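Long-range contacts in endoglucanase (Thermotoga maritima, PDB 1VHO), which probably acts as an aminopeptidase of the M42 family that depends on two divalent metal cations per subunit: residues Leu62-His67 / Trp194-Val199; Asp221-Met226 / Asn294-Ser299; Tyr104-Ile109 / Gly146-Asp151; Glu79-Arg84 / Asp139-Glu144. All coordinates share one frame; numbering follows the deposited sequence.

How the contacts relate
The chain shows how a domain can be inserted into a loop of another. Following the chain from the N terminus, 62-67 opens contact 1, which closes only at 194-199, after a long excursion that includes the six-stranded antiparallel sheet. Within that excursion, 79-84 opens contact 4 and 104-109 opens contact 3; 139-144 then closes contact 4 and 146-151 closes contact 3, so the two cross, their centres about 12 Å apart. Contact 2 follows in series, joining 221-226 to 294-299. Contacts 1 and 2 share the mixed sheet, where strands 61-67 and 222-229 are neighbours, whereas the centres of contacts 1 and 4 lie about 44 Å apart.

Contact 1. Residues Leu62-His67 / Trp194-Val199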
loop_
_atom_site.group_PDB
_atom_site.type_symbol
_atom_site.label_atom_id
_atom_site.label_comp_id
_atom_site.label_asym_id
_atom_site.label_seq_id
_atom_site.Cartn_x
_atom_site.Cartn_y
_atom_site.Cartn_z
ATOM N N LEU A 62 -9.268 10.402 15.839
ATOM C CA LEU A 62 -8.838 9.034 15.484
ATOM C C LEU A 62 -8.114 9.165 14.139
ATOM O O LEU A 62 -8.689 9.794 13.230
ATOM C CB LEU A 62 -10.124 8.249 15.301
ATOM C CG LEU A 62 -10.157 6.791 14.943
ATOM C CD1 LEU A 62 -9.214 5.947 15.800
ATOM C CD2 LEU A 62 -11.604 6.268 15.084
ATOM N N ALA A 63 -6.951 8.583 14.003
ATOM C CA ALA A 63 -6.200 8.642 12.755
ATOM C C ALA A 63 -5.975 7.228 12.223
ATOM O O ALA A 63 -5.575 6.332 12.990
ATOM C CB ALA A 63 -4.854 9.339 12.953
ATOM N N PHE A 64 -6.170 7.038 10.943
ATOM C CA PHE A 64 -5.990 5.757 10.258
ATOM C C PHE A 64 -4.857 6.001 9.236
ATOM O O PHE A 64 -4.938 7.040 8.550
ATOM C CB PHE A 64 -7.237 5.269 9.554
ATOM C CG PHE A 64 -8.449 5.044 10.421
ATOM C CD1 PHE A 64 -8.334 4.489 11.686
ATOM C CD2 PHE A 64 -9.704 5.422 9.986
ATOM C CE1 PHE A 64 -9.460 4.322 12.490
ATOM C CE2 PHE A 64 -10.837 5.214 10.762
ATOM C CZ PHE A 64 -10.716 4.661 12.019
ATOM N N PHE A 65 -3.902 5.094 9.116
ATOM C CA PHE A 65 -2.764 5.368 8.234
ATOM C C PHE A 65 -2.495 4.241 7.234
ATOM O O PHE A 65 -2.508 3.061 7.625
ATOM C CB PHE A 65 -1.490 5.465 9.129
ATOM C CG PHE A 65 -1.460 6.613 10.118
ATOM C CD1 PHE A 65 -1.977 6.430 11.413
ATOM C CD2 PHE A 65 -0.949 7.829 9.772
ATOM C CE1 PHE A 65 -1.948 7.494 12.305
ATOM C CE2 PHE A 65 -0.906 8.898 10.669
ATOM C CZ PHE A 65 -1.422 8.714 11.952
ATOM N N ALA A 66 -2.035 4.585 6.033
ATOM C CA ALA A 66 -1.679 3.560 5.027
ATOM C C ALA A 66 -0.557 4.091 4.123
ATOM O O ALA A 66 -0.488 5.315 3.931
ATOM C CB ALA A 66 -2.902 3.220 4.173
ATOM N N HIS A 67 0.337 3.226 3.674
ATOM C CA HIS A 67 1.389 3.659 2.737
ATOM C C HIS A 67 0.770 3.647 1.319
ATOM O O HIS A 67 -0.209 2.914 1.078
ATOM C CB HIS A 67 2.548 2.659 2.737
ATOM C CG HIS A 67 3.301 2.502 4.006
ATOM N ND1 HIS A 67 4.357 3.337 4.344
ATOM C CD2 HIS A 67 3.182 1.598 5.022
ATOM C CE1 HIS A 67 4.855 2.960 5.502
ATOM N NE2 HIS A 67 4.167 1.911 5.925
ATOM N N TRP A 194 -16.413 10.476 16.770
ATOM C CA TRP A 194 -15.003 10.813 16.595
ATOM C C TRP A 194 -14.727 11.619 15.323
ATOM O O TRP A 194 -15.412 11.437 14.314
ATOM C CB TRP A 194 -14.219 9.474 16.476
ATOM C CG TRP A 194 -14.095 8.735 17.766
ATOM C CD1 TRP A 194 -14.974 7.819 18.296
ATOM C CD2 TRP A 194 -13.032 8.858 18.702
ATOM N NE1 TRP A 194 -14.508 7.361 19.499
ATOM C CE2 TRP A 194 -13.326 7.998 19.788
ATOM C CE3 TRP A 194 -11.866 9.610 18.744
ATOM C CZ2 TRP A 194 -12.479 7.881 20.879
ATOM C CZ3 TRP A 194 -11.031 9.503 19.843
ATOM C CH2 TRP A 194 -11.342 8.630 20.902
ATOM N N ASP A 195 -13.739 12.494 15.391
ATOM C CA ASP A 195 -13.288 13.231 14.205
ATOM C C ASP A 195 -12.297 12.236 13.561
ATOM O O ASP A 195 -11.487 11.653 14.307
ATOM C CB ASP A 195 -12.598 14.526 14.571
ATOM C CG ASP A 195 -13.621 15.571 15.071
ATOM O OD1 ASP A 195 -14.832 15.424 14.850
ATOM O OD2 ASP A 195 -13.147 16.527 15.699
ATOM N N VAL A 196 -12.378 12.023 12.265
ATOM C CA VAL A 196 -11.505 11.015 11.647
ATOM C C VAL A 196 -10.513 11.609 10.678
ATOM O O VAL A 196 -10.904 12.420 9.815
ATOM C CB VAL A 196 -12.393 9.982 10.917
ATOM C CG1 VAL A 196 -11.558 8.983 10.116
ATOM C CG2 VAL A 196 -13.252 9.218 11.947
ATOM N N TYR A 197 -9.260 11.181 10.779
ATOM C CA TYR A 197 -8.217 11.641 9.888
ATOM C C TYR A 197 -7.661 10.394 9.174
ATOM O O TYR A 197 -7.234 9.464 9.851
ATOM C CB TYR A 197 -7.082 12.341 10.602
ATOM C CG TYR A 197 -7.519 13.629 11.288
ATOM C CD1 TYR A 197 -8.203 13.556 12.507
ATOM C CD2 TYR A 197 -7.305 14.865 10.695
ATOM C CE1 TYR A 197 -8.632 14.698 13.136
ATOM C CE2 TYR A 197 -7.740 16.022 11.339
ATOM C CZ TYR A 197 -8.366 15.936 12.554
ATOM O OH TYR A 197 -8.793 17.062 13.231
ATOM N N VAL A 198 -7.756 10.405 7.851
ATOM C CA VAL A 198 -7.308 9.229 7.066
ATOM C C VAL A 198 -6.074 9.634 6.313
ATOM O O VAL A 198 -6.129 10.521 5.438
ATOM C CB VAL A 198 -8.472 8.748 6.206
ATOM C CG1 VAL A 198 -8.070 7.527 5.440
ATOM C CG2 VAL A 198 -9.692 8.412 7.087
ATOM N N VAL A 199 -4.956 8.943 6.567
ATOM C CA VAL A 199 -3.682 9.365 6.007
ATOM C C VAL A 199 -3.061 8.377 5.016
ATOM O O VAL A 199 -2.857 7.207 5.328
ATOM C CB VAL A 199 -2.706 9.551 7.190
ATOM C CG1 VAL A 199 -1.331 10.038 6.718
ATOM C CG2 VAL A 199 -3.295 10.469 8.266
#
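F65 and V199 make the tightest side-chain packing of this parallel strand pair. The two lie side by side and point the same way, F65 CD2 3.6 Å from V199 CB and F65 CE2 3.7 Å from V199 CG2, with helix 208-213 against both. On the face carrying L62, F64, V196 and V198, the F64 ring slants across the two valines, its CE2 3.9 Å from V196 CG1; helices 171-187 and 317-333 press on this side. Five backbone bonds run between the strands, alternating from L62 N to D195 O up to A66 N to V199 O. The shortest joins V199 N to F64 O at 2.7 Å, while the last is the most bent (145° at the hydrogen).

Packing is looser where L62 CB stands 4.1 Å from W194 CE3, the indole NE1 being taken by L334 O. Past V199 the pairing continues, A66 bonding to S201, but the H67 side chain, partly exposed, turns away from 194-199 and bonds through NE2 to D287 OD2. H67 is a predicted zinc ligand at the strand end. Central parallel strands in a mixed sheet with helices on both faces are typical of the zinc exopeptidase fold, as expected for family M42.

Contact 2. Residues Asp221-Met226 / Asn294-Ser299; sequences DAAIVM and NGVRTS
The backbone oxygen of D221 sits over a face of the R297 guanidinium, 3.0 Å above its plane and offset toward the rim. D221 O is only 3.0 Å from R297 NH2, yet the angle is too poor for a hydrogen bond. The arginine chain is bent at its third torsion (chi3 -88°, which places NE), and its NH1 also lies 3.7 Å from A222 CB. What D221 O does bond is a water, which donates to it at 2.6 Å, donates to G295 O as well and accepts from R297 N at 2.8 Å. G295 ends helix 289-293 in a Schellman motif, so this water ties the helix exit and R297 N to D221, just before strand 222-229.

Farther along, the parallel pairing becomes direct: A223 N bonds to R297 O, S299 N to A223 O, and V225 N to S299 O. A223 CB packs 3.6 Å from V296 CG1, and V225 CG2 meets T298 CG2 at 4.0 Å. The T298 hydroxyl is turned back on its own segment, giving OG1 to V296 O from well above the carbonyl plane.

Strand 61-67 flanks 222-229 on its other side, and helix 256-268 packs on I224 and S299. The chemistry changes along the pair, from a water and what is probably charge-dipole attraction at the R297 end to backbone bonds and buried apolar contacts toward V225.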
loop_
_atom_site.group_PDB
_atom_site.type_symbol
_atom_site.label_atom_id
_atom_site.label_comp_id
_atom_site.label_asym_id
_atom_site.label_seq_id
_atom_site.Cartn_x
_atom_site.Cartn_y
_atom_site.Cartn_z
ATOM N N ASP A 221 -5.889 10.922 19.477
ATOM C CA ASP A 221 -6.129 10.187 20.710
ATOM C C ASP A 221 -5.937 8.695 20.495
ATOM O O ASP A 221 -5.714 7.937 21.443
ATOM C CB ASP A 221 -7.588 10.465 21.142
ATOM C CG ASP A 221 -7.718 11.960 21.408
ATOM O OD1 ASP A 221 -6.906 12.474 22.222
ATOM O OD2 ASP A 221 -8.542 12.597 20.758
ATOM N N ALA A 222 -6.104 8.228 19.229
ATOM C CA ALA A 222 -5.919 6.802 18.946
ATOM C C ALA A 222 -5.551 6.648 17.453
ATOM O O ALA A 222 -5.953 7.487 16.656
ATOM C CB ALA A 222 -7.106 5.945 19.283
ATOM N N ALA A 223 -4.657 5.697 17.171
ATOM C CA ALA A 223 -4.253 5.548 15.760
ATOM C C ALA A 223 -4.328 4.076 15.359
ATOM O O ALA A 223 -3.987 3.212 16.162
ATOM C CB ALA A 223 -2.816 6.019 15.596
ATOM N N ILE A 224 -4.780 3.839 14.136
ATOM C CA ILE A 224 -4.824 2.450 13.644
ATOM C C ILE A 224 -3.959 2.447 12.362
ATOM O O ILE A 224 -4.274 3.169 11.424
ATOM C CB ILE A 224 -6.237 1.955 13.411
ATOM C CG1 ILE A 224 -7.117 2.193 14.685
ATOM C CG2 ILE A 224 -6.207 0.465 13.046
ATOM C CD1 ILE A 224 -8.499 1.476 14.540
ATOM N N VAL A 225 -2.892 1.677 12.371
ATOM C CA VAL A 225 -1.972 1.610 11.233
ATOM C C VAL A 225 -2.330 0.380 10.412
ATOM O O VAL A 225 -2.474 -0.693 10.969
ATOM C CB VAL A 225 -0.498 1.507 11.687
ATOM C CG1 VAL A 225 0.448 1.193 10.548
ATOM C CG2 VAL A 225 -0.084 2.789 12.402
HETATM N N MSE A 226 -2.396 0.548 9.089
HETATM C CA MSE A 226 -2.749 -0.567 8.229
HETATM C C MSE A 226 -1.476 -1.267 7.738
HETATM O O MSE A 226 -0.521 -0.577 7.368
HETATM C CB MSE A 226 -3.429 -0.022 6.957
HETATM C CG MSE A 226 -4.706 0.754 7.135
HETATM SE SE MSE A 226 -6.119 -0.435 7.655
HETATM C CE MSE A 226 -5.981 -0.297 9.561
ATOM N N ASN A 294 5.210 9.849 21.090
ATOM C CA ASN A 294 4.242 10.870 21.409
ATOM C C ASN A 294 3.069 10.375 22.222
ATOM O O ASN A 294 2.074 11.101 22.349
ATOM C CB ASN A 294 3.736 11.506 20.099
ATOM C CG ASN A 294 4.649 12.629 19.645
ATOM O OD1 ASN A 294 4.192 13.772 19.561
ATOM N ND2 ASN A 294 5.908 12.321 19.389
ATOM N N GLY A 295 3.127 9.146 22.744
ATOM C CA GLY A 295 2.038 8.597 23.531
ATOM C C GLY A 295 0.748 8.285 22.806
ATOM O O GLY A 295 -0.319 8.172 23.444
ATOM N N VAL A 296 0.763 8.121 21.473
ATOM C CA VAL A 296 -0.503 7.815 20.786
ATOM C C VAL A 296 -0.872 6.346 20.978
ATOM O O VAL A 296 -0.059 5.499 20.587
ATOM C CB VAL A 296 -0.381 8.132 19.276
ATOM C CG1 VAL A 296 -1.658 7.740 18.537
ATOM C CG2 VAL A 296 -0.100 9.605 19.068
ATOM N N ARG A 297 -2.026 6.041 21.543
ATOM C CA ARG A 297 -2.405 4.622 21.702
ATOM C C ARG A 297 -2.575 4.060 20.266
ATOM O O ARG A 297 -3.398 4.628 19.555
ATOM C CB ARG A 297 -3.670 4.483 22.506
ATOM C CG ARG A 297 -3.498 5.098 23.922
ATOM C CD ARG A 297 -4.743 4.851 24.769
ATOM N NE ARG A 297 -5.731 5.894 24.596
ATOM C CZ ARG A 297 -6.710 5.920 23.710
ATOM N NH1 ARG A 297 -6.856 4.904 22.871
ATOM N NH2 ARG A 297 -7.533 6.960 23.664
ATOM N N THR A 298 -1.845 3.002 19.948
ATOM C CA THR A 298 -1.878 2.475 18.592
ATOM C C THR A 298 -2.224 1.009 18.444
ATOM O O THR A 298 -1.988 0.143 19.288
ATOM C CB THR A 298 -0.510 2.733 17.912
ATOM O OG1 THR A 298 -0.110 4.112 18.063
ATOM C CG2 THR A 298 -0.592 2.505 16.402
ATOM N N SER A 299 -2.904 0.722 17.326
ATOM C CA SER A 299 -3.286 -0.623 16.960
ATOM C C SER A 299 -2.762 -0.909 15.541
ATOM O O SER A 299 -2.770 0.018 14.720
ATOM C CB SER A 299 -4.815 -0.784 16.977
ATOM O OG SER A 299 -5.150 -2.056 16.403
HETATM O O HOH W 1 -3.497 8.006 22.788
#

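Contact 3. Residues Tyr104-Ile109 / Gly146-Asp151; sequences YTKNGI and GVRVGD. Unlike the reference sequence in segment 146-151: G146 (reference Asp). With SO4 (sulfate ion), chain E.
The methyl of T105 fills the middle of this contact, T105 CG2 lying 3.8 Å from V147 CG2 and 3.7 Å from D151 OD2. Beside it, Y104 O comes within 3.3 Å of D151 CG. Toward solvent, the chains of K106 and R148 cross at about a right angle, K106 CD 3.8 Å from R148 CD, so that two basic residues touch through their aliphatic parts. A water supplies the polar link: it donates to T105 OG1 and, at 2.6 Å, to G146 O, and accepts from N107 ND2. At the exposed rim a sulfate, probably from the crystallisation liquor, meets both segments; its O1 accepts from G146 N at 3.3 Å, and R145 NE bonds the ion too. Its placement beside K106 NZ and N107 ND2 is implausibly close and therefore doubtful in detail.

The next shell fixes these groups. T105 OG1 stands between the backbone N and the carbonyl carbon (chi1 75°), where it accepts from N107 N in an ST turn and donates to G108 O. G108 O also accepts from T105 N, and G108 N returns a bond to T105 O, which closes the type I turn joining strands 100-105 and 108-113. In the other segment, D151 OD2 accepts from R148 N at 2.6 Å, across a type II turn, and D151 OD1 forms a salt bridge with R148 NH1 by charge alone, lying well out of the guanidinium plane. V75 of the neighbouring strand packs on V147 and D151.

The basic groups of K106 and R145 probably favour an anion here, while the charge of R148 is partly offset by D151.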
loop_
_atom_site.group_PDB
_atom_site.type_symbol
_atom_site.label_atom_id
_atom_site.label_comp_id
_atom_site.label_asym_id
_atom_site.label_seq_id
_atom_site.Cartn_x
_atom_site.Cartn_y
_atom_site.Cartn_z
ATOM N N TYR A 104 8.873 4.648 -17.979
ATOM C CA TYR A 104 8.460 5.963 -18.414
ATOM C C TYR A 104 9.612 6.655 -19.122
ATOM O O TYR A 104 10.674 6.844 -18.516
ATOM C CB TYR A 104 8.019 6.837 -17.206
ATOM C CG TYR A 104 6.660 6.322 -16.714
ATOM C CD1 TYR A 104 6.563 5.356 -15.735
ATOM C CD2 TYR A 104 5.508 6.853 -17.293
ATOM C CE1 TYR A 104 5.322 4.877 -15.328
ATOM C CE2 TYR A 104 4.254 6.426 -16.855
ATOM C CZ TYR A 104 4.191 5.415 -15.898
ATOM O OH TYR A 104 2.939 4.958 -15.537
ATOM N N THR A 105 9.416 7.020 -20.375
ATOM C CA THR A 105 10.467 7.732 -21.127
ATOM C C THR A 105 9.882 9.041 -21.644
ATOM O O THR A 105 8.682 9.343 -21.597
ATOM C CB THR A 105 10.963 6.901 -22.332
ATOM O OG1 THR A 105 9.973 6.913 -23.409
ATOM C CG2 THR A 105 11.221 5.461 -21.917
ATOM N N LYS A 106 10.778 9.834 -22.269
ATOM C CA LYS A 106 10.315 11.091 -22.871
ATOM C C LYS A 106 9.321 10.842 -23.980
ATOM O O LYS A 106 8.580 11.778 -24.323
ATOM C CB LYS A 106 11.527 11.885 -23.405
ATOM C CG LYS A 106 12.148 11.281 -24.655
ATOM C CD LYS A 106 13.594 11.743 -24.815
ATOM C CE LYS A 106 14.051 12.012 -26.221
ATOM N NZ LYS A 106 13.391 11.169 -27.262
ATOM N N ASN A 107 9.287 9.664 -24.606
ATOM C CA ASN A 107 8.401 9.360 -25.693
ATOM C C ASN A 107 7.137 8.615 -25.295
ATOM O O ASN A 107 6.292 8.360 -26.168
ATOM C CB ASN A 107 9.129 8.454 -26.732
ATOM C CG ASN A 107 10.388 9.143 -27.243
ATOM O OD1 ASN A 107 10.301 10.239 -27.790
ATOM N ND2 ASN A 107 11.535 8.522 -27.033
ATOM N N GLY A 108 6.999 8.239 -24.029
ATOM C CA GLY A 108 5.768 7.503 -23.632
ATOM C C GLY A 108 6.258 6.341 -22.746
ATOM O O GLY A 108 7.349 6.388 -22.184
ATOM N N ILE A 109 5.531 5.269 -22.697
ATOM C CA ILE A 109 5.908 4.113 -21.874
ATOM C C ILE A 109 6.511 3.034 -22.745
ATOM O O ILE A 109 5.927 2.738 -23.794
ATOM C CB ILE A 109 4.594 3.608 -21.202
ATOM C CG1 ILE A 109 4.086 4.764 -20.309
ATOM C CG2 ILE A 109 4.848 2.360 -20.383
ATOM C CD1 ILE A 109 2.787 4.406 -19.564
ATOM N N GLY A 146 14.408 5.333 -27.634
ATOM C CA GLY A 146 15.298 5.388 -26.496
ATOM C C GLY A 146 14.654 5.119 -25.134
ATOM O O GLY A 146 13.495 4.836 -24.862
ATOM N N VAL A 147 15.554 5.022 -24.189
ATOM C CA VAL A 147 15.407 4.859 -22.761
ATOM C C VAL A 147 16.624 5.665 -22.271
ATOM O O VAL A 147 17.607 5.675 -23.057
ATOM C CB VAL A 147 15.348 3.434 -22.281
ATOM C CG1 VAL A 147 15.867 3.264 -20.859
ATOM C CG2 VAL A 147 13.915 2.877 -22.315
ATOM N N ARG A 148 16.528 6.456 -21.229
ATOM C CA ARG A 148 17.684 7.242 -20.800
ATOM C C ARG A 148 17.951 7.060 -19.313
ATOM O O ARG A 148 17.073 6.707 -18.534
ATOM C CB ARG A 148 17.435 8.746 -20.986
ATOM C CG ARG A 148 17.316 9.275 -22.396
ATOM C CD ARG A 148 16.153 10.249 -22.488
ATOM N NE ARG A 148 16.218 11.381 -21.579
ATOM C CZ ARG A 148 15.244 11.820 -20.794
ATOM N NH1 ARG A 148 14.056 11.229 -20.742
ATOM N NH2 ARG A 148 15.422 12.893 -20.024
ATOM N N VAL A 149 19.178 7.439 -18.936
ATOM C CA VAL A 149 19.549 7.394 -17.532
ATOM C C VAL A 149 18.521 8.263 -16.811
ATOM O O VAL A 149 18.215 9.330 -17.336
ATOM C CB VAL A 149 20.991 7.893 -17.331
ATOM C CG1 VAL A 149 21.257 8.240 -15.875
ATOM C CG2 VAL A 149 21.965 6.770 -17.759
ATOM N N GLY A 150 17.955 7.800 -15.689
ATOM C CA GLY A 150 16.953 8.643 -15.020
ATOM C C GLY A 150 15.514 8.198 -15.305
ATOM O O GLY A 150 14.614 8.596 -14.541
ATOM N N ASP A 151 15.309 7.354 -16.311
ATOM C CA ASP A 151 13.931 6.906 -16.614
ATOM C C ASP A 151 13.505 5.946 -15.493
ATOM O O ASP A 151 14.332 5.197 -14.993
ATOM C CB ASP A 151 13.854 6.257 -17.996
ATOM C CG ASP A 151 13.838 7.339 -19.105
ATOM O OD1 ASP A 151 13.562 8.516 -18.841
ATOM O OD2 ASP A 151 14.134 6.986 -20.236
HETATM S S SO4 E . 14.513 8.900 -29.019
HETATM O O1 SO4 E . 13.240 8.148 -28.800
HETATM O O2 SO4 E . 15.152 9.183 -27.692
HETATM O O3 SO4 E . 15.424 8.068 -29.864
HETATM O O4 SO4 E . 14.200 10.186 -29.720
HETATM O O HOH W 2 11.152 5.760 -25.536
#

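Contact 4. Residues Glu79-Arg84 / Asp139-Glu144; sequences EGQFAR and DLSLCE
Hydrogen bonding centres on one carboxylate oxygen: Q81 NE2 reaches D139 OD1 at 3.0 Å in a nearly straight bond (176°), on the syn side and in the plane of its own amide. The amide and carboxylate planes stand 69° apart. The same oxygen accepts from S141 N on the anti side, which makes an Asx turn, and from S141 OG at 2.7 Å from above the carboxylate plane. Three donors thus grip D139 OD1, while OD2 goes to A118 N. A short backbone bond, L140 N to Q81 O at 2.7 Å, also crosses the contact.

In the antiparallel sheet, F82 and D139 form a non-hydrogen-bonded pair between strand 82-87 and the outermost strand 137-139. A type II' turn from E79 to F82 makes the hairpin with strand 73-79, and a short 3-10 segment, 140-142, begins where strand 137-139 ends.

Apolar contacts flank the polar cluster. A83 CB and L140 CD1 are pressed to 3.4 Å, tighter than usual for two carbons, with V78 against both residues. The F82 ring has Q81 CG 3.5 Å above its centre, CG lying between its own backbone N and carbonyl carbon (chi1 68°), and F82 CE1 stands 3.7 Å from D139 OD2.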
loop_
_atom_site.group_PDB
_atom_site.type_symbol
_atom_site.label_atom_id
_atom_site.label_comp_id
_atom_site.label_asym_id
_atom_site.label_seq_id
_atom_site.Cartn_x
_atom_site.Cartn_y
_atom_site.Cartn_z
ATOM N N GLU A 79 24.810 1.123 -21.297
ATOM C CA GLU A 79 26.054 0.743 -21.963
ATOM C C GLU A 79 25.815 -0.282 -23.067
ATOM O O GLU A 79 25.323 -1.392 -22.852
ATOM C CB GLU A 79 27.143 0.289 -21.021
ATOM C CG GLU A 79 26.911 -0.934 -20.173
ATOM C CD GLU A 79 27.720 -0.921 -18.888
ATOM O OE1 GLU A 79 27.475 -1.777 -18.005
ATOM O OE2 GLU A 79 28.613 -0.058 -18.749
ATOM N N GLY A 80 26.230 0.106 -24.271
ATOM C CA GLY A 80 26.032 -0.797 -25.427
ATOM C C GLY A 80 24.516 -0.976 -25.573
ATOM O O GLY A 80 23.755 -0.029 -25.437
ATOM N N GLN A 81 24.074 -2.221 -25.814
ATOM C CA GLN A 81 22.631 -2.415 -25.944
ATOM C C GLN A 81 21.971 -2.722 -24.614
ATOM O O GLN A 81 20.768 -3.020 -24.593
ATOM C CB GLN A 81 22.334 -3.523 -26.964
ATOM C CG GLN A 81 22.736 -4.892 -26.523
ATOM C CD GLN A 81 22.638 -5.955 -27.604
ATOM O OE1 GLN A 81 23.685 -6.304 -28.147
ATOM N NE2 GLN A 81 21.477 -6.553 -27.874
ATOM N N PHE A 82 22.675 -2.649 -23.480
ATOM C CA PHE A 82 22.046 -2.998 -22.213
ATOM C C PHE A 82 21.874 -1.846 -21.240
ATOM O O PHE A 82 22.802 -1.086 -20.920
ATOM C CB PHE A 82 22.770 -4.173 -21.543
ATOM C CG PHE A 82 22.932 -5.377 -22.438
ATOM C CD1 PHE A 82 21.855 -6.180 -22.777
ATOM C CD2 PHE A 82 24.183 -5.697 -22.975
ATOM C CE1 PHE A 82 21.982 -7.259 -23.621
ATOM C CE2 PHE A 82 24.322 -6.769 -23.827
ATOM C CZ PHE A 82 23.231 -7.574 -24.154
ATOM N N ALA A 83 20.638 -1.627 -20.784
ATOM C CA ALA A 83 20.387 -0.577 -19.780
ATOM C C ALA A 83 20.306 -1.277 -18.420
ATOM O O ALA A 83 19.561 -2.269 -18.234
ATOM C CB ALA A 83 19.132 0.208 -20.027
ATOM N N ARG A 84 21.022 -0.739 -17.440
ATOM C CA ARG A 84 21.002 -1.316 -16.106
ATOM C C ARG A 84 19.936 -0.622 -15.233
ATOM O O ARG A 84 19.807 0.586 -15.354
ATOM C CB ARG A 84 22.385 -1.107 -15.419
ATOM C CG ARG A 84 22.282 -1.483 -13.942
ATOM C CD ARG A 84 23.564 -1.186 -13.196
ATOM N NE ARG A 84 24.558 -2.247 -13.390
ATOM C CZ ARG A 84 25.842 -2.062 -13.089
ATOM N NH1 ARG A 84 26.252 -0.886 -12.602
ATOM N NH2 ARG A 84 26.700 -3.047 -13.294
ATOM N N ASP A 139 17.324 -5.272 -22.470
ATOM C CA ASP A 139 18.031 -5.225 -23.756
ATOM C C ASP A 139 17.381 -4.127 -24.597
ATOM O O ASP A 139 16.239 -4.280 -25.053
ATOM C CB ASP A 139 17.951 -6.602 -24.428
ATOM C CG ASP A 139 18.788 -6.740 -25.699
ATOM O OD1 ASP A 139 18.966 -5.734 -26.410
ATOM O OD2 ASP A 139 19.190 -7.887 -25.975
ATOM N N LEU A 140 18.062 -3.013 -24.756
ATOM C CA LEU A 140 17.614 -1.834 -25.492
ATOM C C LEU A 140 17.309 -2.038 -26.947
ATOM O O LEU A 140 16.497 -1.294 -27.530
ATOM C CB LEU A 140 18.644 -0.713 -25.357
ATOM C CG LEU A 140 18.490 0.314 -24.240
ATOM C CD1 LEU A 140 17.653 -0.180 -23.073
ATOM C CD2 LEU A 140 19.870 0.758 -23.769
ATOM N N SER A 141 17.850 -3.093 -27.580
ATOM C CA SER A 141 17.563 -3.336 -28.983
ATOM C C SER A 141 16.114 -3.770 -29.147
ATOM O O SER A 141 15.634 -3.837 -30.284
ATOM C CB SER A 141 18.536 -4.377 -29.562
ATOM O OG SER A 141 18.244 -5.625 -29.003
ATOM N N LEU A 142 15.428 -4.143 -28.071
ATOM C CA LEU A 142 14.044 -4.534 -28.069
ATOM C C LEU A 142 13.097 -3.348 -27.872
ATOM O O LEU A 142 11.883 -3.546 -27.992
ATOM C CB LEU A 142 13.739 -5.572 -26.978
ATOM C CG LEU A 142 14.416 -6.940 -27.191
ATOM C CD1 LEU A 142 14.252 -7.858 -26.012
ATOM C CD2 LEU A 142 13.927 -7.619 -28.464
ATOM N N CYS A 143 13.573 -2.156 -27.561
ATOM C CA CYS A 143 12.646 -1.049 -27.365
ATOM C C CYS A 143 12.320 -0.319 -28.667
ATOM O O CYS A 143 13.107 -0.273 -29.591
ATOM C CB CYS A 143 13.115 0.010 -26.372
ATOM S SG CYS A 143 14.041 -0.523 -24.978
ATOM N N GLU A 144 11.187 0.387 -28.578
ATOM C CA GLU A 144 10.721 1.144 -29.742
ATOM C C GLU A 144 11.672 2.288 -30.037
ATOM O O GLU A 144 12.115 2.465 -31.175
ATOM C CB GLU A 144 9.296 1.636 -29.488
ATOM C CG GLU A 144 8.326 0.463 -29.282
ATOM C CD GLU A 144 8.308 -0.440 -30.505
ATOM O OE1 GLU A 144 8.527 -1.662 -30.337
ATOM O OE2 GLU A 144 8.106 0.081 -31.621
#